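Mitochondrial RNA-binding protein 2 (Trypanosoma brucei, PDB 2GIA) binds guide RNA in a complex with mitochondrial RNA-binding protein 1 and probably helps match it to its mRNA partner during mitochondrial RNA editing. Local coordinates at residues A103-V108 / R178-A183; L62-L65 / F70-L73; K115-S120 / N124-P129; L73-Q78 / W164-D169. All coordinates share one frame; numbering follows the deposited sequence.

Interaction 1 of 4, residues A103-V108 / R178-A183; sequences ARFLAV and RFLTQA
Leu-106 and Leu-180 carry the apolar contact between two helix segments that run at 146° to each other, with axes 10.0 Å apart. Their side chains pass one another in opposite directions, so that each branched end lies near the other helix. Leu-106 CD2 rests 3.7 Å from Leu-180 CB, with Leu-106 CG almost as near. On the flank of this pair, Leu-180 CD1 meets Phe-105 CB at 3.6 Å. The phenylalanine touches through its stem: with CG beside its backbone N (chi1 -90°), the ring leads away from Leu-180, toward Phe-127 and the valines of strand 116-119. Leucine suits both central places, since its forked end is wholly apolar and long enough to reach across between the helices.

The polar side-chain atom that takes part is Thr-181 OG1, which lies 3.9 Å from Leu-106 CD2 in a plain van der Waals contact. Its hydrogen bond goes to Gln-177 O, one turn earlier in its own helix, so the hydroxyl can border the leucines without losing a polar partner.

Other chains frame the contact: His-137 of one mitochondrial RNA-binding protein 1 chain packs on both Leu-106 and Thr-181, and Arg-178 forms a salt bridge with Asp-144 of the other chain of that protein. Between these segments the fit probably rests on burial and shape, not on directional bonds.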
loop_
_atom_site.group_PDB
_atom_site.type_symbol
_atom_site.label_atom_id
_atom_site.label_comp_id
_atom_site.label_asym_id
_atom_site.label_seq_id
_atom_site.Cartn_x
_atom_site.Cartn_y
_atom_site.Cartn_z
ATOM N N ALA D 103 -4.545 10.034 -12.213
ATOM C CA ALA D 103 -3.239 9.611 -12.664
ATOM C C ALA D 103 -2.381 10.790 -13.130
ATOM O O ALA D 103 -1.157 10.719 -13.023
ATOM C CB ALA D 103 -3.389 8.555 -13.797
ATOM N N ARG D 104 -2.989 11.876 -13.644
ATOM C CA ARG D 104 -2.184 13.041 -14.097
ATOM C C ARG D 104 -1.598 13.818 -12.932
ATOM O O ARG D 104 -0.488 14.323 -13.034
ATOM C CB ARG D 104 -3.015 14.013 -14.961
ATOM C CG ARG D 104 -3.394 13.355 -16.322
ATOM C CD ARG D 104 -4.212 14.320 -17.192
ATOM N NE ARG D 104 -4.584 13.711 -18.463
ATOM C CZ ARG D 104 -3.886 13.820 -19.598
ATOM N NH1 ARG D 104 -2.748 14.525 -19.659
ATOM N NH2 ARG D 104 -4.346 13.231 -20.695
ATOM N N PHE D 105 -2.360 13.934 -11.842
ATOM C CA PHE D 105 -1.845 14.571 -10.631
ATOM C C PHE D 105 -0.774 13.653 -10.042
ATOM O O PHE D 105 0.276 14.126 -9.616
ATOM C CB PHE D 105 -2.965 14.773 -9.616
ATOM C CG PHE D 105 -3.681 16.115 -9.772
ATOM C CD1 PHE D 105 -3.367 17.178 -8.934
ATOM C CD2 PHE D 105 -4.626 16.296 -10.769
ATOM C CE1 PHE D 105 -4.013 18.438 -9.098
ATOM C CE2 PHE D 105 -5.280 17.544 -10.947
ATOM C CZ PHE D 105 -4.965 18.599 -10.112
ATOM N N LEU D 106 -1.035 12.338 -10.013
ATOM C CA LEU D 106 -0.047 11.407 -9.460
ATOM C C LEU D 106 1.246 11.523 -10.247
ATOM O O LEU D 106 2.355 11.472 -9.675
ATOM C CB LEU D 106 -0.585 9.934 -9.486
ATOM C CG LEU D 106 -1.600 9.697 -8.340
ATOM C CD1 LEU D 106 -2.335 8.357 -8.579
ATOM C CD2 LEU D 106 -0.887 9.674 -6.962
ATOM N N ALA D 107 1.128 11.673 -11.572
ATOM C CA ALA D 107 2.340 11.757 -12.377
ATOM C C ALA D 107 3.214 12.947 -11.956
ATOM O O ALA D 107 4.442 12.853 -12.003
ATOM C CB ALA D 107 1.999 11.826 -13.882
ATOM N N VAL D 108 2.589 14.045 -11.526
ATOM C CA VAL D 108 3.355 15.207 -11.086
ATOM C C VAL D 108 3.973 14.921 -9.706
ATOM O O VAL D 108 5.171 15.131 -9.505
ATOM C CB VAL D 108 2.466 16.493 -11.038
ATOM C CG1 VAL D 108 3.239 17.673 -10.371
ATOM C CG2 VAL D 108 2.030 16.882 -12.488
ATOM N N ARG D 178 -0.760 9.936 -1.202
ATOM C CA ARG D 178 -1.387 8.719 -0.620
ATOM C C ARG D 178 -2.903 8.754 -0.806
ATOM O O ARG D 178 -3.542 7.727 -1.059
ATOM C CB ARG D 178 -1.040 8.579 0.878
ATOM C CG ARG D 178 0.487 8.450 1.153
ATOM C CD ARG D 178 1.175 7.496 0.136
ATOM N NE ARG D 178 0.658 6.107 0.146
ATOM C CZ ARG D 178 0.873 5.210 -0.828
ATOM N NH1 ARG D 178 1.583 5.547 -1.915
ATOM N NH2 ARG D 178 0.454 3.947 -0.688
ATOM N N PHE D 179 -3.487 9.938 -0.641
ATOM C CA PHE D 179 -4.924 10.085 -0.810
ATOM C C PHE D 179 -5.343 9.695 -2.232
ATOM O O PHE D 179 -6.270 8.908 -2.409
ATOM C CB PHE D 179 -5.355 11.537 -0.535
ATOM C CG PHE D 179 -6.846 11.761 -0.740
ATOM C CD1 PHE D 179 -7.328 12.230 -1.963
ATOM C CD2 PHE D 179 -7.747 11.509 0.282
ATOM C CE1 PHE D 179 -8.690 12.451 -2.147
ATOM C CE2 PHE D 179 -9.124 11.727 0.122
ATOM C CZ PHE D 179 -9.599 12.206 -1.101
ATOM N N LEU D 180 -4.660 10.251 -3.237
ATOM C CA LEU D 180 -4.957 9.934 -4.628
ATOM C C LEU D 180 -4.677 8.461 -4.898
ATOM O O LEU D 180 -5.384 7.818 -5.685
ATOM C CB LEU D 180 -4.107 10.782 -5.588
ATOM C CG LEU D 180 -4.526 12.268 -5.549
ATOM C CD1 LEU D 180 -3.684 13.052 -6.487
ATOM C CD2 LEU D 180 -6.022 12.423 -5.903
ATOM N N THR D 181 -3.623 7.924 -4.291
ATOM C CA THR D 181 -3.337 6.476 -4.481
ATOM C C THR D 181 -4.525 5.649 -3.972
ATOM O O THR D 181 -4.981 4.703 -4.660
ATOM C CB THR D 181 -2.050 6.095 -3.751
ATOM O OG1 THR D 181 -0.940 6.699 -4.458
ATOM C CG2 THR D 181 -1.850 4.535 -3.727
ATOM N N GLN D 182 -5.027 5.980 -2.774
ATOM C CA GLN D 182 -6.212 5.254 -2.238
ATOM C C GLN D 182 -7.429 5.507 -3.153
ATOM O O GLN D 182 -8.146 4.580 -3.476
ATOM C CB GLN D 182 -6.582 5.744 -0.835
ATOM C CG GLN D 182 -5.554 5.300 0.218
ATOM C CD GLN D 182 -5.748 3.840 0.574
ATOM O OE1 GLN D 182 -6.688 3.475 1.278
ATOM N NE2 GLN D 182 -4.881 3.011 0.081
ATOM N N ALA D 183 -7.669 6.761 -3.573
ATOM C CA ALA D 183 -8.848 6.996 -4.429
ATOM C C ALA D 183 -8.782 6.165 -5.725
ATOM O O ALA D 183 -9.801 5.568 -6.151
ATOM C CB ALA D 183 -8.994 8.497 -4.762
#

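Interaction 2 of 4, residues L62-L65 / F70-L73; sequences LRVL and FVVL
A beta hairpin brings strand segments 62-65 and 70-73 together, antiparallel at 173°, and Leu-65 and Val-72 form a hydrogen-bonded pair of it. Leu-65 N donates to Val-72 O at 2.9 Å in the carbonyl plane, and Val-72 N returns a bond of 2.8 Å to Leu-65 O from a position tilted 28° out of the Leu-65 carbonyl plane. Beside them, the alpha carbon of Val-71 makes a CA-H...O contact with Leu-65 O at 3.3 Å. The Leu-65 side chain starts from the crowded position between its backbone N and carbonyl carbon, which lays CG 3.8 Å from Val-72 CB.

These strands are the two inner ones of a four-stranded antiparallel sheet, with strand 45-50 on one flank and strand 89-97 on the other. The next pair, Val-64 with Leu-73, is non-hydrogen-bonded and puts its side chains on the other face. There Val-64 CG1 touches both Val-71 CG1, at 4.1 Å, and Leu-73 CD2, at 4.2 Å. Beta-branched valines favour extended backbone and make a compact apolar layer. Leu-62 reaches in from the end of this layer, its CD1 4.1 Å from Leu-73 CB, and continues to Trp-164, Val-166 and Phe-168 of the second sheet.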
loop_
_atom_site.group_PDB
_atom_site.type_symbol
_atom_site.label_atom_id
_atom_site.label_comp_id
_atom_site.label_asym_id
_atom_site.label_seq_id
_atom_site.Cartn_x
_atom_site.Cartn_y
_atom_site.Cartn_z
ATOM N N LEU D 62 -8.143 24.171 2.438
ATOM C CA LEU D 62 -8.503 23.390 1.264
ATOM C C LEU D 62 -8.825 22.015 1.807
ATOM O O LEU D 62 -7.997 21.413 2.521
ATOM C CB LEU D 62 -7.348 23.274 0.262
ATOM C CG LEU D 62 -7.699 22.461 -1.004
ATOM C CD1 LEU D 62 -8.670 23.245 -1.893
ATOM C CD2 LEU D 62 -6.444 22.172 -1.791
ATOM N N ARG D 63 -10.043 21.542 1.541
ATOM C CA ARG D 63 -10.397 20.210 1.970
ATOM C C ARG D 63 -10.372 19.433 0.660
ATOM O O ARG D 63 -10.862 19.925 -0.382
ATOM C CB ARG D 63 -11.774 20.181 2.615
ATOM C CG ARG D 63 -11.861 21.004 3.934
ATOM C CD ARG D 63 -13.132 20.652 4.724
ATOM N NE ARG D 63 -13.041 19.289 5.249
ATOM C CZ ARG D 63 -13.857 18.278 4.947
ATOM N NH1 ARG D 63 -14.873 18.439 4.105
ATOM N NH2 ARG D 63 -13.657 17.087 5.500
ATOM N N VAL D 64 -9.741 18.261 0.691
ATOM C CA VAL D 64 -9.633 17.406 -0.499
ATOM C C VAL D 64 -10.466 16.190 -0.216
ATOM O O VAL D 64 -10.223 15.480 0.757
ATOM C CB VAL D 64 -8.171 16.947 -0.780
ATOM C CG1 VAL D 64 -8.131 16.043 -2.007
ATOM C CG2 VAL D 64 -7.273 18.162 -0.981
ATOM N N LEU D 65 -11.465 15.928 -1.052
ATOM C CA LEU D 65 -12.299 14.768 -0.763
ATOM C C LEU D 65 -12.586 13.901 -1.930
ATOM O O LEU D 65 -12.302 14.257 -3.072
ATOM C CB LEU D 65 -13.619 15.201 -0.128
ATOM C CG LEU D 65 -14.384 16.402 -0.682
ATOM C CD1 LEU D 65 -15.830 16.041 -0.863
ATOM C CD2 LEU D 65 -14.286 17.554 0.276
ATOM N N PHE D 70 -15.332 11.281 -8.039
ATOM C CA PHE D 70 -14.609 12.525 -8.286
ATOM C C PHE D 70 -13.692 12.872 -7.116
ATOM O O PHE D 70 -14.029 12.593 -5.968
ATOM C CB PHE D 70 -15.572 13.723 -8.378
ATOM C CG PHE D 70 -16.505 13.680 -9.551
ATOM C CD1 PHE D 70 -16.172 14.324 -10.735
ATOM C CD2 PHE D 70 -17.722 13.009 -9.460
ATOM C CE1 PHE D 70 -17.046 14.309 -11.832
ATOM C CE2 PHE D 70 -18.614 12.977 -10.553
ATOM C CZ PHE D 70 -18.271 13.629 -11.736
ATOM N N VAL D 71 -12.578 13.537 -7.413
ATOM C CA VAL D 71 -11.751 14.089 -6.366
ATOM C C VAL D 71 -12.285 15.535 -6.348
ATOM O O VAL D 71 -12.317 16.215 -7.378
ATOM C CB VAL D 71 -10.250 14.116 -6.704
ATOM C CG1 VAL D 71 -9.481 15.038 -5.694
ATOM C CG2 VAL D 71 -9.681 12.686 -6.571
ATOM N N VAL D 72 -12.724 15.987 -5.187
ATOM C CA VAL D 72 -13.239 17.337 -5.044
ATOM C C VAL D 72 -12.293 18.237 -4.242
ATOM O O VAL D 72 -11.806 17.866 -3.163
ATOM C CB VAL D 72 -14.601 17.292 -4.340
ATOM C CG1 VAL D 72 -15.282 18.671 -4.420
ATOM C CG2 VAL D 72 -15.457 16.207 -4.963
ATOM N N LEU D 73 -12.030 19.427 -4.754
ATOM C CA LEU D 73 -11.184 20.355 -4.036
ATOM C C LEU D 73 -12.122 21.467 -3.522
ATOM O O LEU D 73 -12.704 22.202 -4.321
ATOM C CB LEU D 73 -10.124 20.945 -4.972
ATOM C CG LEU D 73 -9.384 19.946 -5.879
ATOM C CD1 LEU D 73 -8.339 20.626 -6.742
ATOM C CD2 LEU D 73 -8.713 18.898 -4.965
#

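Interaction 3 of 4, residues K115-S120 / N124-P129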
loop_
_atom_site.group_PDB
_atom_site.type_symbol
_atom_site.label_atom_id
_atom_site.label_comp_id
_atom_site.label_asym_id
_atom_site.label_seq_id
_atom_site.Cartn_x
_atom_site.Cartn_y
_atom_site.Cartn_z
ATOM N N LYS D 115 3.872 19.037 -15.011
ATOM C CA LYS D 115 2.643 19.796 -14.852
ATOM C C LYS D 115 1.368 19.089 -15.265
ATOM O O LYS D 115 1.372 18.222 -16.132
ATOM C CB LYS D 115 2.724 21.120 -15.657
ATOM C CG LYS D 115 1.359 21.809 -15.824
ATOM C CD LYS D 115 1.481 23.257 -16.328
ATOM C CE LYS D 115 1.860 23.347 -17.801
ATOM N NZ LYS D 115 3.206 22.797 -18.082
ATOM N N VAL D 116 0.264 19.471 -14.625
ATOM C CA VAL D 116 -1.034 18.948 -15.010
ATOM C C VAL D 116 -1.941 20.176 -15.049
ATOM O O VAL D 116 -1.940 20.976 -14.115
ATOM C CB VAL D 116 -1.632 17.894 -14.015
ATOM C CG1 VAL D 116 -1.676 18.436 -12.570
ATOM C CG2 VAL D 116 -3.045 17.539 -14.454
ATOM N N GLU D 117 -2.691 20.323 -16.138
ATOM C CA GLU D 117 -3.616 21.448 -16.317
ATOM C C GLU D 117 -5.053 20.977 -16.301
ATOM O O GLU D 117 -5.382 19.962 -16.898
ATOM C CB GLU D 117 -3.370 22.138 -17.656
ATOM C CG GLU D 117 -2.087 22.934 -17.704
ATOM C CD GLU D 117 -1.974 23.726 -18.993
ATOM O OE1 GLU D 117 -3.006 24.280 -19.422
ATOM O OE2 GLU D 117 -0.867 23.803 -19.566
ATOM N N VAL D 118 -5.908 21.710 -15.604
ATOM C CA VAL D 118 -7.326 21.385 -15.547
ATOM C C VAL D 118 -8.034 22.587 -16.201
ATOM O O VAL D 118 -7.818 23.727 -15.788
ATOM C CB VAL D 118 -7.819 21.278 -14.085
ATOM C CG1 VAL D 118 -9.253 20.789 -14.059
ATOM C CG2 VAL D 118 -6.882 20.364 -13.272
ATOM N N HIS D 119 -8.859 22.326 -17.214
ATOM C CA HIS D 119 -9.598 23.385 -17.927
ATOM C C HIS D 119 -11.079 23.066 -18.016
ATOM O O HIS D 119 -11.466 21.991 -18.475
ATOM C CB HIS D 119 -9.080 23.573 -19.363
ATOM C CG HIS D 119 -7.649 24.002 -19.444
ATOM N ND1 HIS D 119 -7.225 25.265 -19.084
ATOM C CD2 HIS D 119 -6.539 23.328 -19.827
ATOM C CE1 HIS D 119 -5.917 25.349 -19.242
ATOM N NE2 HIS D 119 -5.475 24.188 -19.691
ATOM N N SER D 120 -11.893 24.022 -17.576
ATOM C CA SER D 120 -13.352 23.933 -17.593
ATOM C C SER D 120 -13.889 25.339 -17.817
ATOM O O SER D 120 -13.115 26.293 -17.902
ATOM C CB SER D 120 -13.879 23.400 -16.260
ATOM O OG SER D 120 -13.757 21.993 -16.210
ATOM N N ASN D 124 -9.751 26.993 -14.379
ATOM C CA ASN D 124 -8.534 26.956 -15.171
ATOM C C ASN D 124 -7.407 26.834 -14.125
ATOM O O ASN D 124 -6.979 27.822 -13.531
ATOM C CB ASN D 124 -8.414 28.238 -16.015
ATOM C CG ASN D 124 -7.032 28.427 -16.613
ATOM O OD1 ASN D 124 -6.278 27.465 -16.790
ATOM N ND2 ASN D 124 -6.694 29.679 -16.944
ATOM N N ALA D 125 -6.927 25.614 -13.897
ATOM C CA ALA D 125 -5.877 25.418 -12.884
ATOM C C ALA D 125 -4.696 24.579 -13.333
ATOM O O ALA D 125 -4.808 23.794 -14.289
ATOM C CB ALA D 125 -6.490 24.785 -11.634
ATOM N N THR D 126 -3.564 24.766 -12.642
ATOM C CA THR D 126 -2.340 23.990 -12.882
ATOM C C THR D 126 -1.815 23.458 -11.539
ATOM O O THR D 126 -2.047 24.072 -10.473
ATOM C CB THR D 126 -1.161 24.826 -13.530
ATOM O OG1 THR D 126 -0.632 25.752 -12.573
ATOM C CG2 THR D 126 -1.651 25.551 -14.788
ATOM N N PHE D 127 -1.104 22.326 -11.592
ATOM C CA PHE D 127 -0.508 21.730 -10.401
ATOM C C PHE D 127 0.900 21.414 -10.876
ATOM O O PHE D 127 1.083 20.644 -11.800
ATOM C CB PHE D 127 -1.255 20.429 -9.988
ATOM C CG PHE D 127 -0.740 19.822 -8.722
ATOM C CD1 PHE D 127 -1.102 20.362 -7.484
ATOM C CD2 PHE D 127 0.136 18.737 -8.757
ATOM C CE1 PHE D 127 -0.598 19.837 -6.274
ATOM C CE2 PHE D 127 0.647 18.206 -7.575
ATOM C CZ PHE D 127 0.278 18.758 -6.320
ATOM N N THR D 128 1.884 21.982 -10.198
ATOM C CA THR D 128 3.258 21.831 -10.597
ATOM C C THR D 128 4.160 21.752 -9.388
ATOM O O THR D 128 3.756 22.116 -8.272
ATOM C CB THR D 128 3.659 23.095 -11.397
ATOM O OG1 THR D 128 3.472 24.232 -10.548
ATOM C CG2 THR D 128 2.734 23.296 -12.601
ATOM N N PRO D 129 5.401 21.282 -9.584
ATOM C CA PRO D 129 6.347 21.199 -8.467
ATOM C C PRO D 129 6.745 22.638 -8.118
ATOM O O PRO D 129 6.739 23.527 -8.977
ATOM C CB PRO D 129 7.554 20.454 -9.039
ATOM C CG PRO D 129 7.092 19.866 -10.307
ATOM C CD PRO D 129 5.901 20.608 -10.790
#
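Val-116 and Phe-127 meet on the buried face of a two-stranded antiparallel pairing, where Val-116 CG1 comes within 3.3 Å of Phe-127 CB. Rotation of the phenylalanine to place CG opposite its N (chi1 -176°) carries the ring off toward Phe-105 and Val-108 of helix 101-109. Val-118 and the small Ala-125 continue this face, with Ala-125 packed on Cys-141. Both pairs are doubly hydrogen-bonded through the backbone. Around Val-118 the bonds are short and nearly straight, Val-118 N to Ala-125 O being 2.7 Å; those joining Val-116 and Phe-127 are longer and more bent, with Val-116 N to Phe-127 O at 3.2 Å.

The other face is looser, and Lys-115, His-119 and Asn-124 are exposed to solvent there, as suits polar and charged residues. Lys-115 runs alongside Thr-128, its CB 3.8 Å from Thr-128 CG2, so the aliphatic stem packs while the ammonium end leads away. Glu-117 CG similarly lies 3.9 Å from Thr-126 CG2. His-119 and Asn-124 point the same way, ring and amide planes 30° apart. One apolar and one polar face befit a beta hairpin at the margin of a sheet, here the outer hairpin of the second four-stranded sheet, covered on its apolar side by a helix.

Interaction 4 of 4, residues L73-Q78 / W164-D169; sequences LDYHRQ and WTVEFD
Tyr-75 lays its ring across one face of the Trp-164 indole, the two side chains sliding past each other in opposite directions. The ring centres, taking the six-membered ring of the tryptophan, are 4.6 Å apart, and with planes inclined at 36° the two rings meet obliquely. Each residue also offers its methylene to the other's pi face in a reciprocal CH-pi contact: Tyr-75 CB stands 3.9 Å from the centroid of the Trp-164 six-membered ring, only 8° off its normal, and Trp-164 CB lies 4.1 Å from the centroid of the Tyr-75 ring. The torsions make this possible, because Tyr-75 CG extends opposite its N while Trp-164 CG is wedged between N and carbonyl carbon (chi1 53°), folding the indole back over its partner. Val-166 closes the edge, its CG2 3.9 Å from Tyr-75 CE2 and near the plane of the phenol ring.

Large aromatics fit here because they can reach between two strands of different sheets, whose nearest alpha carbons, CA of Tyr-75 and CA of Trp-164, are 8.5 Å apart. Their polar atoms still find partners: Trp-164 NE1 is hydrogen-bonded to Ser-143 OG, and a water accepts from Thr-165 N at 2.8 Å while making a weak 3.3 Å bond with Tyr-75 OH. Farther on, Asp-169 acts as N-cap of helix 170-187.

Strand 70-78 belongs to the first four-stranded sheet and strand 160-168 to the second, so these aromatics form part of the buried interface between the two antiparallel sheets, as in the Whirly-type fold of the MRP family.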
loop_
_atom_site.group_PDB
_atom_site.type_symbol
_atom_site.label_atom_id
_atom_site.label_comp_id
_atom_site.label_asym_id
_atom_site.label_seq_id
_atom_site.Cartn_x
_atom_site.Cartn_y
_atom_site.Cartn_z
ATOM N N LEU D 73 -12.030 19.427 -4.754
ATOM C CA LEU D 73 -11.184 20.355 -4.036
ATOM C C LEU D 73 -12.122 21.467 -3.522
ATOM O O LEU D 73 -12.704 22.202 -4.321
ATOM C CB LEU D 73 -10.124 20.945 -4.972
ATOM C CG LEU D 73 -9.384 19.946 -5.879
ATOM C CD1 LEU D 73 -8.339 20.626 -6.742
ATOM C CD2 LEU D 73 -8.713 18.898 -4.965
ATOM N N ASP D 74 -12.314 21.551 -2.204
ATOM C CA ASP D 74 -13.176 22.595 -1.613
ATOM C C ASP D 74 -12.304 23.687 -1.001
ATOM O O ASP D 74 -11.675 23.488 0.054
ATOM C CB ASP D 74 -14.083 22.030 -0.523
ATOM C CG ASP D 74 -15.306 21.315 -1.069
ATOM O OD1 ASP D 74 -15.558 21.355 -2.275
ATOM O OD2 ASP D 74 -16.038 20.697 -0.266
ATOM N N TYR D 75 -12.240 24.846 -1.660
ATOM C CA TYR D 75 -11.436 25.943 -1.143
ATOM C C TYR D 75 -12.240 26.900 -0.246
ATOM O O TYR D 75 -13.339 27.347 -0.619
ATOM C CB TYR D 75 -10.816 26.711 -2.297
ATOM C CG TYR D 75 -9.946 27.839 -1.835
ATOM C CD1 TYR D 75 -10.483 29.110 -1.617
ATOM C CD2 TYR D 75 -8.580 27.641 -1.591
ATOM C CE1 TYR D 75 -9.688 30.156 -1.168
ATOM C CE2 TYR D 75 -7.772 28.680 -1.157
ATOM C CZ TYR D 75 -8.336 29.941 -0.944
ATOM O OH TYR D 75 -7.550 30.977 -0.502
ATOM N N HIS D 76 -11.684 27.195 0.928
ATOM C CA HIS D 76 -12.299 28.070 1.930
ATOM C C HIS D 76 -11.374 29.221 2.342
ATOM O O HIS D 76 -10.156 29.060 2.379
ATOM C CB HIS D 76 -12.591 27.315 3.225
ATOM C CG HIS D 76 -13.309 26.019 3.033
ATOM N ND1 HIS D 76 -14.567 25.791 3.534
ATOM C CD2 HIS D 76 -12.923 24.863 2.442
ATOM C CE1 HIS D 76 -14.927 24.550 3.267
ATOM N NE2 HIS D 76 -13.946 23.964 2.605
ATOM N N ARG D 77 -11.971 30.368 2.687
ATOM C CA ARG D 77 -11.212 31.516 3.191
ATOM C C ARG D 77 -11.428 31.484 4.699
ATOM O O ARG D 77 -12.469 31.021 5.156
ATOM C CB ARG D 77 -11.773 32.824 2.633
ATOM C CG ARG D 77 -13.196 33.079 3.079
ATOM C CD ARG D 77 -13.869 34.169 2.241
ATOM N NE ARG D 77 -15.300 34.218 2.528
ATOM C CZ ARG D 77 -16.233 34.487 1.625
ATOM N NH1 ARG D 77 -15.888 34.745 0.364
ATOM N NH2 ARG D 77 -17.515 34.461 1.974
ATOM N N GLN D 78 -10.453 31.949 5.475
ATOM C CA GLN D 78 -10.598 31.952 6.928
ATOM C C GLN D 78 -11.707 32.953 7.241
ATOM O O GLN D 78 -11.712 34.038 6.673
ATOM C CB GLN D 78 -9.289 32.382 7.594
ATOM C CG GLN D 78 -9.304 32.293 9.127
ATOM C CD GLN D 78 -7.909 32.286 9.714
ATOM O OE1 GLN D 78 -6.918 32.334 8.982
ATOM N NE2 GLN D 78 -7.819 32.216 11.041
ATOM N N TRP D 164 -6.990 31.805 -6.776
ATOM C CA TRP D 164 -6.498 31.282 -5.506
ATOM C C TRP D 164 -5.347 30.309 -5.730
ATOM O O TRP D 164 -5.234 29.720 -6.802
ATOM C CB TRP D 164 -7.639 30.606 -4.748
ATOM C CG TRP D 164 -8.384 29.546 -5.539
ATOM C CD1 TRP D 164 -9.351 29.745 -6.501
ATOM C CD2 TRP D 164 -8.288 28.124 -5.355
ATOM N NE1 TRP D 164 -9.864 28.529 -6.912
ATOM C CE2 TRP D 164 -9.228 27.525 -6.233
ATOM C CE3 TRP D 164 -7.494 27.304 -4.541
ATOM C CZ2 TRP D 164 -9.400 26.131 -6.299
ATOM C CZ3 TRP D 164 -7.669 25.925 -4.608
ATOM C CH2 TRP D 164 -8.611 25.353 -5.487
ATOM N N THR D 165 -4.501 30.159 -4.712
ATOM C CA THR D 165 -3.320 29.282 -4.768
ATOM C C THR D 165 -3.201 28.519 -3.458
ATOM O O THR D 165 -3.425 29.099 -2.389
ATOM C CB THR D 165 -1.991 30.098 -4.898
ATOM O OG1 THR D 165 -2.009 30.881 -6.092
ATOM C CG2 THR D 165 -0.786 29.173 -4.981
ATOM N N VAL D 166 -2.836 27.235 -3.534
ATOM C CA VAL D 166 -2.633 26.444 -2.320
ATOM C C VAL D 166 -1.268 25.773 -2.454
ATOM O O VAL D 166 -1.029 25.043 -3.411
ATOM C CB VAL D 166 -3.726 25.359 -2.122
ATOM C CG1 VAL D 166 -3.396 24.494 -0.890
ATOM C CG2 VAL D 166 -5.086 26.024 -1.904
ATOM N N GLU D 167 -0.374 26.063 -1.515
ATOM C CA GLU D 167 0.958 25.489 -1.494
ATOM C C GLU D 167 0.882 24.162 -0.713
ATOM O O GLU D 167 0.202 24.067 0.312
ATOM C CB GLU D 167 1.950 26.411 -0.752
ATOM C CG GLU D 167 2.225 27.782 -1.409
ATOM C CD GLU D 167 2.699 27.665 -2.844
ATOM O OE1 GLU D 167 3.221 26.595 -3.247
ATOM O OE2 GLU D 167 2.559 28.651 -3.584
ATOM N N PHE D 168 1.582 23.155 -1.197
ATOM C CA PHE D 168 1.622 21.871 -0.522
ATOM C C PHE D 168 3.066 21.656 -0.084
ATOM O O PHE D 168 3.933 21.503 -0.949
ATOM C CB PHE D 168 1.238 20.741 -1.491
ATOM C CG PHE D 168 -0.232 20.669 -1.796
ATOM C CD1 PHE D 168 -1.023 19.649 -1.246
ATOM C CD2 PHE D 168 -0.831 21.626 -2.624
ATOM C CE1 PHE D 168 -2.397 19.592 -1.524
ATOM C CE2 PHE D 168 -2.205 21.587 -2.910
ATOM C CZ PHE D 168 -2.993 20.572 -2.366
ATOM N N ASP D 169 3.339 21.659 1.214
ATOM C CA ASP D 169 4.708 21.388 1.664
ATOM C C ASP D 169 4.992 19.869 1.576
ATOM O O ASP D 169 4.200 19.116 1.012
ATOM C CB ASP D 169 4.971 21.950 3.087
ATOM C CG ASP D 169 4.217 21.208 4.199
ATOM O OD1 ASP D 169 3.666 20.111 3.968
ATOM O OD2 ASP D 169 4.188 21.730 5.339
HETATM O O HOH W 1 -5.137 31.848 -2.593
#

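Overall arrangement
The four contacts span two four-stranded antiparallel sheets and two helices. Interaction 2 comes first along the chain, inside the first sheet; interaction 4 shares Leu-73 with it, about 10 Å away between centres, and ties that sheet to the second. Interaction 3, nested in the loops closed by interactions 1 and 4, builds the outer hairpin of the second sheet. Interaction 1 joins helices 101-109 and 170-187 and touches both hairpins: Leu-180 packs on Val-71, and Phe-105 on Phe-127. The centres of interactions 1 and 4 are farthest apart, about 18 Å. Interactions 1 and 4 thus link interactions 2 and 3, which do not touch each other directly, and both helices also meet chains of mitochondrial RNA-binding protein 1.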